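Local structure of aminoglycoside N(6')-acetyltransferase type 1 (2VBQ) at residues G76-S81 with K114-A119; P94-E99 with Q121-N126; T29-W34 with E56-D61; R38-P43 with F102-F107; S134-S137 with S143-V146. The protein transfers an acetyl group from acetyl-CoA to the 6'-amino group of aminoglycosides, conferring resistance to antibiotics such as amikacin and tobramycin, and works as a homodimer. All coordinates share one frame; numbering follows the deposited sequence.

Contact 1: residues G76-S81 with K114-A119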
# COMPACT_ATOMS: atom_id res chain seq x y z
N GLY A 76 -7.33 23.44 -6.06
CA GLY A 76 -7.11 21.99 -6.05
C GLY A 76 -6.22 21.59 -4.90
O GLY A 76 -5.67 22.47 -4.21
N PHE A 77 -6.10 20.28 -4.67
CA PHE A 77 -5.24 19.78 -3.60
C PHE A 77 -4.70 18.40 -3.90
O PHE A 77 -5.21 17.66 -4.76
CB PHE A 77 -5.95 19.78 -2.22
CG PHE A 77 -6.84 18.61 -2.02
CD1 PHE A 77 -8.10 18.56 -2.66
CD2 PHE A 77 -6.43 17.52 -1.23
CE1 PHE A 77 -8.93 17.44 -2.51
CE2 PHE A 77 -7.26 16.40 -1.07
CZ PHE A 77 -8.51 16.37 -1.70
N ALA A 78 -3.67 18.05 -3.14
CA ALA A 78 -3.17 16.70 -3.11
C ALA A 78 -2.85 16.29 -1.68
O ALA A 78 -2.28 17.08 -0.90
CB ALA A 78 -1.93 16.56 -4.03
N ASP A 79 -3.20 15.05 -1.34
CA ASP A 79 -2.76 14.45 -0.08
C ASP A 79 -1.60 13.52 -0.39
O ASP A 79 -1.68 12.77 -1.35
CB ASP A 79 -3.90 13.64 0.56
CG ASP A 79 -5.04 14.51 1.09
OD1 ASP A 79 -4.85 15.71 1.31
OD2 ASP A 79 -6.14 13.97 1.32
N ALA A 80 -0.56 13.54 0.45
CA ALA A 80 0.61 12.67 0.25
C ALA A 80 1.03 12.02 1.58
O ALA A 80 0.71 12.52 2.65
CB ALA A 80 1.76 13.44 -0.37
N SER A 81 1.69 10.88 1.49
CA SER A 81 2.28 10.24 2.65
C SER A 81 3.68 9.76 2.33
O SER A 81 4.06 9.63 1.16
CB SER A 81 1.44 9.02 3.05
OG SER A 81 1.49 8.04 2.01
N LYS A 114 -0.13 18.81 -12.29
CA LYS A 114 1.32 18.75 -12.53
C LYS A 114 2.12 19.43 -11.40
O LYS A 114 3.04 18.85 -10.82
CB LYS A 114 1.62 19.41 -13.87
CG LYS A 114 3.07 19.42 -14.30
CD LYS A 114 3.16 20.01 -15.68
CE LYS A 114 4.50 20.65 -15.91
NZ LYS A 114 5.50 19.60 -16.23
N GLN A 115 1.74 20.66 -11.08
CA GLN A 115 2.42 21.41 -10.04
C GLN A 115 2.18 20.84 -8.64
O GLN A 115 3.11 20.76 -7.86
CB GLN A 115 2.08 22.87 -10.12
CG GLN A 115 2.73 23.51 -11.35
CD GLN A 115 2.59 25.00 -11.36
OE1 GLN A 115 2.16 25.58 -12.36
NE2 GLN A 115 2.95 25.65 -10.23
N LEU A 116 0.95 20.38 -8.37
CA LEU A 116 0.67 19.67 -7.12
C LEU A 116 1.60 18.44 -6.94
O LEU A 116 2.20 18.25 -5.89
CB LEU A 116 -0.80 19.23 -7.06
CG LEU A 116 -1.80 20.33 -6.68
CD1 LEU A 116 -3.25 19.90 -7.04
CD2 LEU A 116 -1.65 20.66 -5.16
N ILE A 117 1.70 17.62 -7.99
CA ILE A 117 2.52 16.41 -7.95
C ILE A 117 4.04 16.73 -7.83
O ILE A 117 4.78 16.03 -7.13
CB ILE A 117 2.16 15.47 -9.16
CG1 ILE A 117 0.79 14.83 -8.90
CG2 ILE A 117 3.23 14.36 -9.40
CD1 ILE A 117 0.14 14.18 -10.12
N ALA A 118 4.47 17.80 -8.49
CA ALA A 118 5.83 18.31 -8.34
C ALA A 118 6.16 18.67 -6.88
O ALA A 118 7.28 18.39 -6.41
CB ALA A 118 6.06 19.49 -9.25
N ALA A 119 5.19 19.27 -6.18
CA ALA A 119 5.33 19.59 -4.76
C ALA A 119 5.40 18.32 -3.89
O ALA A 119 6.23 18.26 -2.96
CB ALA A 119 4.17 20.49 -4.28
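L116 of helix 112-126 lays both its methyls against the backbone of strand 73-83, from G76 to A78, and almost the whole contact rests on this one leucine. L116 CD1 lies 3.7 Å from F77 N and just as near F77 O, while L116 CD2 sits 3.9 Å from A78 N. The partners of the methyls are thus mostly main-chain atoms, because G76 has no side chain and that of F77 points away from the helix. A78 is the strand residue that turns its side chain to the helix, and its CB meets L116 CB at 4.2 Å. With CG of L116 beside its own backbone N and anti to the carbonyl carbon (chi1 -79°), the branch leans toward the G76 end of the strand. No hydrogen bond crosses, and the touching residues are all buried; the peptide groups involved are tied instead to neighbouring strands, G76 to A68, F77 to F102 and A78 to F66. The short segments run 29° apart, with axes 8.4 Å from each other. Two residues before L116, the backbone N of K114 is hydrogen-bonded to the bound bisubstrate analogue. L116 also packs on I23 and F66, so helix 112-126 lies over strands 21-25, 63-70 and 73-83, while F77 on the other face of the sheet meets W34 of helix 31-41.

Contact 2: residues P94-E99 with Q121-N126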
# COMPACT_ATOMS: atom_id res chain seq x y z
N PRO A 94 11.64 4.13 2.40
CA PRO A 94 10.22 4.41 2.26
C PRO A 94 9.88 4.99 0.87
O PRO A 94 10.79 5.28 0.07
CB PRO A 94 9.97 5.47 3.36
CG PRO A 94 11.24 6.26 3.37
CD PRO A 94 12.35 5.24 3.07
N VAL A 95 8.58 5.14 0.61
CA VAL A 95 8.08 5.62 -0.68
C VAL A 95 7.15 6.82 -0.42
O VAL A 95 6.35 6.80 0.54
CB VAL A 95 7.32 4.47 -1.44
CG1 VAL A 95 6.63 4.99 -2.71
CG2 VAL A 95 8.27 3.34 -1.79
N VAL A 96 7.28 7.86 -1.25
CA VAL A 96 6.31 8.99 -1.25
C VAL A 96 5.07 8.64 -2.07
O VAL A 96 5.16 8.27 -3.26
CB VAL A 96 6.95 10.40 -1.63
CG1 VAL A 96 7.47 10.45 -3.07
CG2 VAL A 96 5.94 11.54 -1.34
N PHE A 97 3.92 8.67 -1.41
CA PHE A 97 2.72 8.12 -2.02
C PHE A 97 1.65 9.20 -2.23
O PHE A 97 1.35 9.97 -1.31
CB PHE A 97 2.12 6.93 -1.21
CG PHE A 97 1.22 6.06 -2.06
CD1 PHE A 97 -0.12 6.41 -2.28
CD2 PHE A 97 1.74 4.94 -2.72
CE1 PHE A 97 -0.94 5.64 -3.11
CE2 PHE A 97 0.92 4.17 -3.55
CZ PHE A 97 -0.42 4.52 -3.73
N LEU A 98 1.13 9.26 -3.45
CA LEU A 98 0.03 10.18 -3.79
C LEU A 98 -1.29 9.58 -3.28
O LEU A 98 -1.86 8.69 -3.92
CB LEU A 98 0.01 10.49 -5.30
CG LEU A 98 -0.98 11.58 -5.81
CD1 LEU A 98 -0.59 12.96 -5.26
CD2 LEU A 98 -1.06 11.62 -7.32
N GLU A 99 -1.78 10.07 -2.13
CA GLU A 99 -2.94 9.48 -1.46
C GLU A 99 -4.27 10.01 -2.02
O GLU A 99 -5.29 9.32 -1.96
CB GLU A 99 -2.87 9.70 0.07
CG GLU A 99 -1.64 9.06 0.78
CD GLU A 99 -1.68 7.52 0.88
OE1 GLU A 99 -2.60 6.87 0.33
OE2 GLU A 99 -0.75 6.94 1.49
N GLN A 121 6.43 15.32 -4.92
CA GLN A 121 7.77 14.80 -5.26
C GLN A 121 8.91 15.49 -4.51
O GLN A 121 9.80 14.82 -3.96
CB GLN A 121 8.03 14.87 -6.78
CG GLN A 121 9.32 14.12 -7.20
CD GLN A 121 9.56 14.15 -8.69
OE1 GLN A 121 8.63 14.03 -9.49
NE2 GLN A 121 10.82 14.30 -9.07
N ARG A 122 8.87 16.83 -4.49
CA ARG A 122 9.84 17.68 -3.77
C ARG A 122 9.85 17.31 -2.27
O ARG A 122 10.91 17.04 -1.69
CB ARG A 122 9.46 19.16 -3.99
CG ARG A 122 10.42 20.24 -3.43
CD ARG A 122 9.85 21.66 -3.66
NE ARG A 122 9.36 21.79 -5.05
CZ ARG A 122 8.16 22.23 -5.46
NH1 ARG A 122 7.25 22.68 -4.59
NH2 ARG A 122 7.89 22.23 -6.76
N TRP A 123 8.67 17.26 -1.67
CA TRP A 123 8.52 16.84 -0.28
C TRP A 123 9.12 15.42 -0.03
O TRP A 123 9.92 15.21 0.91
CB TRP A 123 7.03 16.91 0.13
CG TRP A 123 6.76 16.50 1.54
CD1 TRP A 123 7.16 17.15 2.68
CD2 TRP A 123 6.02 15.35 1.97
NE1 TRP A 123 6.71 16.47 3.78
CE2 TRP A 123 6.02 15.36 3.37
CE3 TRP A 123 5.36 14.31 1.29
CZ2 TRP A 123 5.39 14.36 4.13
CZ3 TRP A 123 4.73 13.32 2.04
CH2 TRP A 123 4.74 13.36 3.46
N GLY A 124 8.75 14.47 -0.87
CA GLY A 124 9.24 13.10 -0.68
C GLY A 124 10.75 12.97 -0.92
O GLY A 124 11.45 12.22 -0.21
N THR A 125 11.24 13.70 -1.93
CA THR A 125 12.67 13.73 -2.22
C THR A 125 13.46 14.30 -1.04
O THR A 125 14.47 13.73 -0.62
CB THR A 125 12.97 14.48 -3.54
OG1 THR A 125 12.44 13.70 -4.62
CG2 THR A 125 14.49 14.71 -3.77
N ASN A 126 12.97 15.39 -0.46
CA ASN A 126 13.64 15.98 0.70
C ASN A 126 13.61 15.09 1.96
O ASN A 126 14.45 15.25 2.87
CB ASN A 126 13.08 17.37 0.99
CG ASN A 126 13.66 18.44 0.09
OD1 ASN A 126 13.12 19.55 -0.01
ND2 ASN A 126 14.77 18.12 -0.59
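Strand 95-103, helix 112-126 and strand 131-136 form a beta-alpha-beta unit of the GNAT fold, and V96 meets G124 where the last turns of that helix pass the beginning of the first strand. The backbones come close, with the CA atoms of V96 and G124 5.1 Å apart, a close approach in which the bare CA of G124 is itself the surface that V96 packs on. V96 sets its whole branched side chain against the glycine. CB and CG2 of V96 both approach G124 CA, CB at 3.7 Å, and CG1 is a little farther off at 4.0 Å. Placed opposite the backbone N across the CA–CB bond, V96 CG2 reaches W123 CE3, on the six-membered ring, at 3.9 Å, and the indole meets the valine obliquely. Apolar packing alone joins the two segments, without a hydrogen bond between them. W123 extends along the sheet to A80 and I82 of strand 73-83, and V96 also packs on V120 and M132 of the same unit. The dimer interface lies close by: C165 of the second subunit packs on both V96 and T125. Farther along the strand, E99 is a substrate-binding residue, and its backbone O is hydrogen-bonded to the bound analogue. Within the helix, Q121 O accepts from both T125 N and T125 OG1, the hydroxyl lying 2.9 Å from Q121 O and standing 42° out of the carbonyl plane.

Contact 3: residues T29-W34 with E56-D61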
# COMPACT_ATOMS: atom_id res chain seq x y z
N THR A 29 -3.67 27.51 8.65
CA THR A 29 -4.35 28.56 7.88
C THR A 29 -5.06 28.07 6.60
O THR A 29 -5.99 28.73 6.13
CB THR A 29 -3.43 29.79 7.62
OG1 THR A 29 -2.41 29.46 6.68
CG2 THR A 29 -2.80 30.29 8.92
N HIS A 30 -4.67 26.91 6.06
CA HIS A 30 -5.31 26.39 4.85
C HIS A 30 -6.28 25.26 5.11
O HIS A 30 -6.73 24.61 4.16
CB HIS A 30 -4.28 25.88 3.85
CG HIS A 30 -3.30 26.92 3.42
ND1 HIS A 30 -1.99 26.91 3.86
CD2 HIS A 30 -3.42 27.99 2.60
CE1 HIS A 30 -1.35 27.94 3.32
NE2 HIS A 30 -2.20 28.61 2.56
N LEU A 31 -6.57 25.00 6.39
CA LEU A 31 -7.41 23.85 6.75
C LEU A 31 -8.79 23.91 6.13
O LEU A 31 -9.28 22.90 5.63
CB LEU A 31 -7.56 23.71 8.27
CG LEU A 31 -6.55 22.89 9.08
CD1 LEU A 31 -6.90 23.04 10.57
CD2 LEU A 31 -6.55 21.43 8.66
N GLU A 32 -9.43 25.08 6.17
CA GLU A 32 -10.78 25.23 5.53
C GLU A 32 -10.75 25.13 3.99
O GLU A 32 -11.65 24.54 3.41
CB GLU A 32 -11.46 26.53 5.96
CG GLU A 32 -11.88 26.54 7.43
CD GLU A 32 -10.73 26.83 8.38
OE1 GLU A 32 -9.61 27.18 7.92
OE2 GLU A 32 -10.95 26.71 9.61
N HIS A 33 -9.72 25.69 3.36
CA HIS A 33 -9.52 25.51 1.92
C HIS A 33 -9.45 24.02 1.57
O HIS A 33 -10.12 23.56 0.63
CB HIS A 33 -8.22 26.16 1.45
CG HIS A 33 -8.21 27.65 1.48
ND1 HIS A 33 -9.31 28.42 1.17
CD2 HIS A 33 -7.21 28.52 1.74
CE1 HIS A 33 -8.99 29.70 1.27
NE2 HIS A 33 -7.72 29.79 1.60
N TRP A 34 -8.65 23.28 2.33
CA TRP A 34 -8.44 21.85 2.12
C TRP A 34 -9.70 21.00 2.35
O TRP A 34 -10.10 20.24 1.48
CB TRP A 34 -7.28 21.38 3.00
CG TRP A 34 -7.00 19.93 2.98
CD1 TRP A 34 -6.34 19.22 2.00
CD2 TRP A 34 -7.32 19.00 4.01
NE1 TRP A 34 -6.25 17.89 2.37
CE2 TRP A 34 -6.85 17.73 3.60
CE3 TRP A 34 -7.95 19.12 5.26
CZ2 TRP A 34 -6.97 16.58 4.40
CZ3 TRP A 34 -8.10 17.97 6.06
CH2 TRP A 34 -7.60 16.72 5.62
N GLU A 56 -4.57 15.46 12.29
CA GLU A 56 -3.51 14.47 12.19
C GLU A 56 -2.41 14.93 11.23
O GLU A 56 -1.24 14.95 11.61
CB GLU A 56 -4.06 13.13 11.74
CG GLU A 56 -3.09 11.97 11.95
CD GLU A 56 -3.51 10.71 11.20
OE1 GLU A 56 -4.51 10.77 10.46
OE2 GLU A 56 -2.83 9.67 11.35
N ILE A 57 -2.81 15.34 10.02
CA ILE A 57 -1.85 15.75 8.99
C ILE A 57 -0.94 16.89 9.49
O ILE A 57 0.28 16.85 9.31
CB ILE A 57 -2.54 16.09 7.62
CG1 ILE A 57 -3.18 14.82 7.01
CG2 ILE A 57 -1.52 16.66 6.63
CD1 ILE A 57 -4.20 15.06 5.92
N LEU A 58 -1.53 17.88 10.15
CA LEU A 58 -0.76 19.02 10.66
C LEU A 58 0.29 18.60 11.71
O LEU A 58 1.30 19.26 11.89
CB LEU A 58 -1.69 20.10 11.23
CG LEU A 58 -2.67 20.77 10.26
CD1 LEU A 58 -3.53 21.79 10.98
CD2 LEU A 58 -1.92 21.41 9.09
N GLN A 59 0.06 17.48 12.38
CA GLN A 59 0.99 17.02 13.40
C GLN A 59 2.02 15.99 12.89
O GLN A 59 3.07 15.77 13.51
CB GLN A 59 0.19 16.48 14.58
CG GLN A 59 -0.68 17.54 15.25
CD GLN A 59 -0.30 17.76 16.71
OE1 GLN A 59 -0.73 17.00 17.56
NE2 GLN A 59 0.52 18.78 16.98
N ALA A 60 1.71 15.39 11.74
CA ALA A 60 2.51 14.32 11.15
C ALA A 60 3.88 14.74 10.62
O ALA A 60 4.10 15.88 10.18
CB ALA A 60 1.72 13.68 10.01
N ASP A 61 4.80 13.78 10.64
CA ASP A 61 5.96 13.89 9.79
C ASP A 61 5.91 12.92 8.61
O ASP A 61 6.79 13.01 7.76
CB ASP A 61 7.26 13.71 10.59
CG ASP A 61 7.24 12.47 11.48
OD1 ASP A 61 6.40 11.56 11.28
OD2 ASP A 61 8.10 12.43 12.39
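The torsions of W34 and I57 turn an indole and an isoleucine methyl toward each other between helices 31-41 and 47-59, the two helices that follow the first strand of this GNAT fold. In W34, CG is anti to the backbone N (chi1 176°), which carries the indole across to helix 47-59. In I57, CG1 lies beside the backbone N and the chain then extends (chi2 163°), sending CD1 out to the tryptophan. I57 CD1 comes 3.5 Å from W34 CZ2 and 3.8 Å from W34 CH2; it touches the six-membered part of the indole at an oblique approach. The second meeting point is leucine against leucine. L31 and L58 reach toward each other tip to tip, and a single methyl, L58 CD1, touches the end of L31, with CG and CD2 of L31 at 3.7 and 3.8 Å. Between residues 29-34 and 56-61 the nearest CA atoms, of L31 and L58, are 9.1 Å apart, so side chains span the gap and no hydrogen bond crosses it. M26 packs on L31, W34 and I57 alike, filling in from the loop before the first helix. The pyrrole side of W34 is fixed by the sheet: NE1 is hydrogen-bonded to D79 OD1, and the ring meets that of F77 nearly at a right angle. W34 is buried, whereas L58 is partly exposed at the border of the contact, where its CD1 makes the closest leucine contact, 3.6 Å from L31 CD1.

Contact 4: residues R38-P43 with F102-F107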
# COMPACT_ATOMS: atom_id res chain seq x y z
N ARG A 38 -11.60 18.69 -0.35
CA ARG A 38 -11.59 17.26 -0.05
C ARG A 38 -12.99 16.63 -0.07
O ARG A 38 -13.18 15.49 -0.50
CB ARG A 38 -10.91 17.03 1.30
CG ARG A 38 -10.22 15.68 1.42
CD ARG A 38 -9.38 15.74 2.64
NE ARG A 38 -8.53 14.59 2.89
CZ ARG A 38 -8.76 13.68 3.83
NH1 ARG A 38 -9.86 13.75 4.58
NH2 ARG A 38 -7.89 12.69 4.02
N LYS A 39 -13.98 17.40 0.38
CA LYS A 39 -15.36 16.92 0.39
C LYS A 39 -15.92 16.80 -1.02
O LYS A 39 -16.93 16.10 -1.23
CB LYS A 39 -16.22 17.84 1.27
CG LYS A 39 -15.88 17.69 2.74
CD LYS A 39 -16.23 18.92 3.58
CE LYS A 39 -16.71 18.48 4.94
NZ LYS A 39 -15.98 19.16 6.06
N GLN A 40 -15.28 17.46 -1.98
CA GLN A 40 -15.68 17.31 -3.37
C GLN A 40 -14.98 16.14 -4.06
O GLN A 40 -15.56 15.51 -4.95
CB GLN A 40 -15.47 18.60 -4.16
CG GLN A 40 -16.24 19.79 -3.61
CD GLN A 40 -15.88 21.09 -4.31
OE1 GLN A 40 -16.20 21.29 -5.49
NE2 GLN A 40 -15.19 22.00 -3.57
N LEU A 41 -13.75 15.83 -3.65
CA LEU A 41 -13.11 14.64 -4.18
C LEU A 41 -13.83 13.38 -3.66
O LEU A 41 -14.11 12.44 -4.43
CB LEU A 41 -11.61 14.58 -3.85
CG LEU A 41 -10.87 13.29 -4.26
CD1 LEU A 41 -10.95 13.04 -5.78
CD2 LEU A 41 -9.43 13.32 -3.79
N TRP A 42 -14.12 13.38 -2.36
CA TRP A 42 -14.73 12.26 -1.68
C TRP A 42 -16.06 12.70 -1.04
O TRP A 42 -16.12 12.93 0.17
CB TRP A 42 -13.75 11.71 -0.61
CG TRP A 42 -12.52 11.05 -1.17
CD1 TRP A 42 -12.48 10.03 -2.08
CD2 TRP A 42 -11.14 11.32 -0.83
NE1 TRP A 42 -11.18 9.68 -2.35
CE2 TRP A 42 -10.33 10.44 -1.60
CE3 TRP A 42 -10.50 12.24 0.02
CZ2 TRP A 42 -8.93 10.43 -1.52
CZ3 TRP A 42 -9.09 12.25 0.09
CH2 TRP A 42 -8.33 11.34 -0.68
N PRO A 43 -17.14 12.85 -1.86
CA PRO A 43 -18.42 13.21 -1.25
C PRO A 43 -18.90 12.08 -0.34
O PRO A 43 -18.72 10.91 -0.68
CB PRO A 43 -19.37 13.38 -2.45
CG PRO A 43 -18.54 13.30 -3.68
CD PRO A 43 -17.23 12.66 -3.32
N PHE A 102 -7.14 16.18 -6.58
CA PHE A 102 -8.38 16.73 -7.12
C PHE A 102 -8.16 18.17 -7.52
O PHE A 102 -7.57 18.95 -6.77
CB PHE A 102 -9.50 16.65 -6.07
CG PHE A 102 -10.78 17.36 -6.48
CD1 PHE A 102 -11.76 16.71 -7.26
CD2 PHE A 102 -11.01 18.68 -6.09
CE1 PHE A 102 -12.97 17.40 -7.65
CE2 PHE A 102 -12.18 19.37 -6.47
CZ PHE A 102 -13.16 18.72 -7.24
N VAL A 103 -8.64 18.53 -8.71
CA VAL A 103 -8.62 19.91 -9.19
C VAL A 103 -10.05 20.25 -9.59
O VAL A 103 -10.71 19.41 -10.22
CB VAL A 103 -7.65 20.11 -10.39
CG1 VAL A 103 -7.73 21.54 -10.97
CG2 VAL A 103 -6.20 19.78 -9.99
N LEU A 104 -10.53 21.42 -9.19
CA LEU A 104 -11.91 21.83 -9.52
C LEU A 104 -12.14 21.75 -11.03
O LEU A 104 -11.26 22.15 -11.80
CB LEU A 104 -12.18 23.26 -9.06
CG LEU A 104 -12.38 23.46 -7.55
CD1 LEU A 104 -12.31 24.92 -7.20
CD2 LEU A 104 -13.68 22.86 -7.08
N PRO A 105 -13.33 21.25 -11.45
CA PRO A 105 -13.67 21.13 -12.88
C PRO A 105 -13.26 22.34 -13.74
O PRO A 105 -12.60 22.14 -14.76
CB PRO A 105 -15.18 20.89 -12.86
CG PRO A 105 -15.38 20.10 -11.60
CD PRO A 105 -14.41 20.74 -10.59
N SER A 106 -13.54 23.57 -13.28
CA SER A 106 -13.32 24.77 -14.08
C SER A 106 -11.85 25.13 -14.25
O SER A 106 -11.51 25.95 -15.11
CB SER A 106 -14.05 25.99 -13.51
OG SER A 106 -15.45 25.77 -13.48
N PHE A 107 -10.99 24.54 -13.41
CA PHE A 107 -9.55 24.85 -13.43
C PHE A 107 -8.66 23.71 -14.00
O PHE A 107 -7.43 23.79 -13.91
CB PHE A 107 -9.07 25.29 -12.03
CG PHE A 107 -9.75 26.54 -11.52
CD1 PHE A 107 -9.23 27.78 -11.81
CD2 PHE A 107 -10.93 26.46 -10.79
CE1 PHE A 107 -9.86 28.96 -11.36
CE2 PHE A 107 -11.58 27.62 -10.36
CZ PHE A 107 -11.05 28.87 -10.64
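L41, in the last turn of helix 31-41, slides past F102 of strand 95-103 with the two side chains running in opposite directions. From its CB, 3.7 Å from F102 CB, the leucine remains beside the root of the phenylalanine: CG is 4.1 Å from F102 CB, CD1 touches the same atom at 3.9 Å, and CD2 follows at 4.0 Å. The ring of F102 runs the other way, toward Q40. Its CG is anti to the backbone N (chi1 172°), and one face lies against the main chain at Q40 and L41, with L41 N 4.2 Å above the ring plane toward its rim. At the far end, F102 CZ reaches Q40 CB at 3.9 Å. Q40 continues outward to an exposed end, where its OE1 brushes L104 CD2 at 3.4 Å and its NE2 is hydrogen-bonded to G36 O. The contact is held by van der Waals packing, without a hydrogen bond between the segments. It forms part of the acetyl-CoA site: F102 and V103 bind the cofactor, V103 N is hydrogen-bonded to the bound analogue, and L41 lines the pocket. R38, a turn before L41, joins D79 and D53 in salt bridges. F77 of the adjacent strand 73-83 packs on both L41 and F102, and L37 covers F102 and L104, so the end of helix 31-41 is seated on strands 73-83 and 95-103.

Contact 5: residues S134-S137 with S143-V146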
# COMPACT_ATOMS: atom_id res chain seq x y z
N SER A 134 1.55 5.84 -6.72
CA SER A 134 0.14 6.21 -6.74
C SER A 134 -0.65 5.01 -7.26
O SER A 134 -0.07 4.06 -7.77
CB SER A 134 -0.06 7.42 -7.64
OG SER A 134 -1.40 7.90 -7.59
N ASP A 135 -1.96 5.01 -7.07
CA ASP A 135 -2.79 4.00 -7.70
C ASP A 135 -4.06 4.68 -8.16
O ASP A 135 -4.41 5.77 -7.70
CB ASP A 135 -3.07 2.80 -6.76
CG ASP A 135 -4.14 3.09 -5.72
OD1 ASP A 135 -5.30 3.41 -6.10
OD2 ASP A 135 -3.85 2.97 -4.52
N THR A 136 -4.76 4.03 -9.06
CA THR A 136 -6.02 4.57 -9.53
C THR A 136 -6.88 3.41 -10.00
O THR A 136 -6.37 2.31 -10.27
CB THR A 136 -5.84 5.63 -10.66
OG1 THR A 136 -6.97 6.51 -10.66
CG2 THR A 136 -5.66 4.97 -12.08
N SER A 137 -8.18 3.65 -10.09
CA SER A 137 -9.09 2.65 -10.63
C SER A 137 -8.83 2.36 -12.13
O SER A 137 -8.54 3.29 -12.89
CB SER A 137 -10.53 3.12 -10.46
OG SER A 137 -11.34 2.21 -11.18
N SER A 143 -7.45 9.74 -15.13
CA SER A 143 -6.39 9.59 -14.13
C SER A 143 -5.20 8.81 -14.67
O SER A 143 -4.07 9.18 -14.42
CB SER A 143 -6.89 8.94 -12.85
OG SER A 143 -5.80 8.84 -11.94
N GLN A 144 -5.46 7.71 -15.37
CA GLN A 144 -4.38 6.92 -15.98
C GLN A 144 -3.55 7.79 -16.94
O GLN A 144 -2.33 7.84 -16.84
CB GLN A 144 -4.95 5.68 -16.68
CG GLN A 144 -5.74 4.75 -15.72
CD GLN A 144 -6.60 3.75 -16.46
OE1 GLN A 144 -6.17 3.17 -17.46
NE2 GLN A 144 -7.82 3.53 -15.96
N LYS A 145 -4.23 8.50 -17.84
CA LYS A 145 -3.56 9.42 -18.79
C LYS A 145 -2.72 10.49 -18.09
O LYS A 145 -1.56 10.74 -18.45
CB LYS A 145 -4.61 10.08 -19.70
CG LYS A 145 -5.26 9.09 -20.68
CD LYS A 145 -6.63 9.62 -21.14
CE LYS A 145 -7.21 8.75 -22.25
NZ LYS A 145 -8.50 9.30 -22.74
N VAL A 146 -3.32 11.09 -17.05
CA VAL A 146 -2.65 12.06 -16.21
C VAL A 146 -1.38 11.47 -15.58
O VAL A 146 -0.31 12.06 -15.67
CB VAL A 146 -3.61 12.62 -15.09
CG1 VAL A 146 -2.84 13.47 -14.07
CG2 VAL A 146 -4.73 13.44 -15.72
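T136 and S143 join the end of strand 131-136 to the start of helix 141-149, two successive elements in the C-terminal part of the GNAT fold, by a buried hydroxyl pair. T136 OG1 and S143 OG are 2.9 Å apart and hydrogen-bonded, and either could be the donor. Both oxygens are anti to their own backbone N (chi1 -155° for T136 and -180° for S143), which aims each across the gap between strand and helix. This is the tight part of the contact: S143 CB is also near T136 OG1, at 3.3 Å, and the backbone N of S143 is bonded to N140 OD1. The bound bisubstrate analogue lies close beside S143, and T136 belongs to the same pocket. The methyl of T136, CG2, packs on Q144 CG at 3.6 Å, the two side chains crossing at about a right angle. The looser side follows at Q144, a partly exposed residue. The glutamine amide has several weak partners, with P138 O and N140 O added to the bond it makes across the contact. Beyond the strand the sheet carries on into the second subunit, because S134, D135 and T136 pair antiparallel with a strand of that chain, whose Y161 packs on T136 and Q144. D135 points away from the helix and binds substrate. The bond from Q144 NE2 to S137 O is weak, 3.2 Å long and bent to 132° at the hydrogen.

Contacts 1 and 2 are the buried ones: both seat helix 112-126 on the sheet, at adjacent strands, by apolar packing alone, and S81 of one is bonded to E99 of the other. Contacts 3 and 4 share helix 31-41 on the opposite face and are only partly buried; contact 3 joins it to another helix, contact 4 to strand 95-103, which contact 2 also uses. D79 of contact 1 is hydrogen-bonded to W34 of contact 3 and in a salt bridge with R38 of contact 4. Contact 5, also partly buried, differs in chemistry, with a hydroxyl-hydroxyl hydrogen bond and a weak amide-to-carbonyl one across it, and, like contact 2, it touches the second subunit.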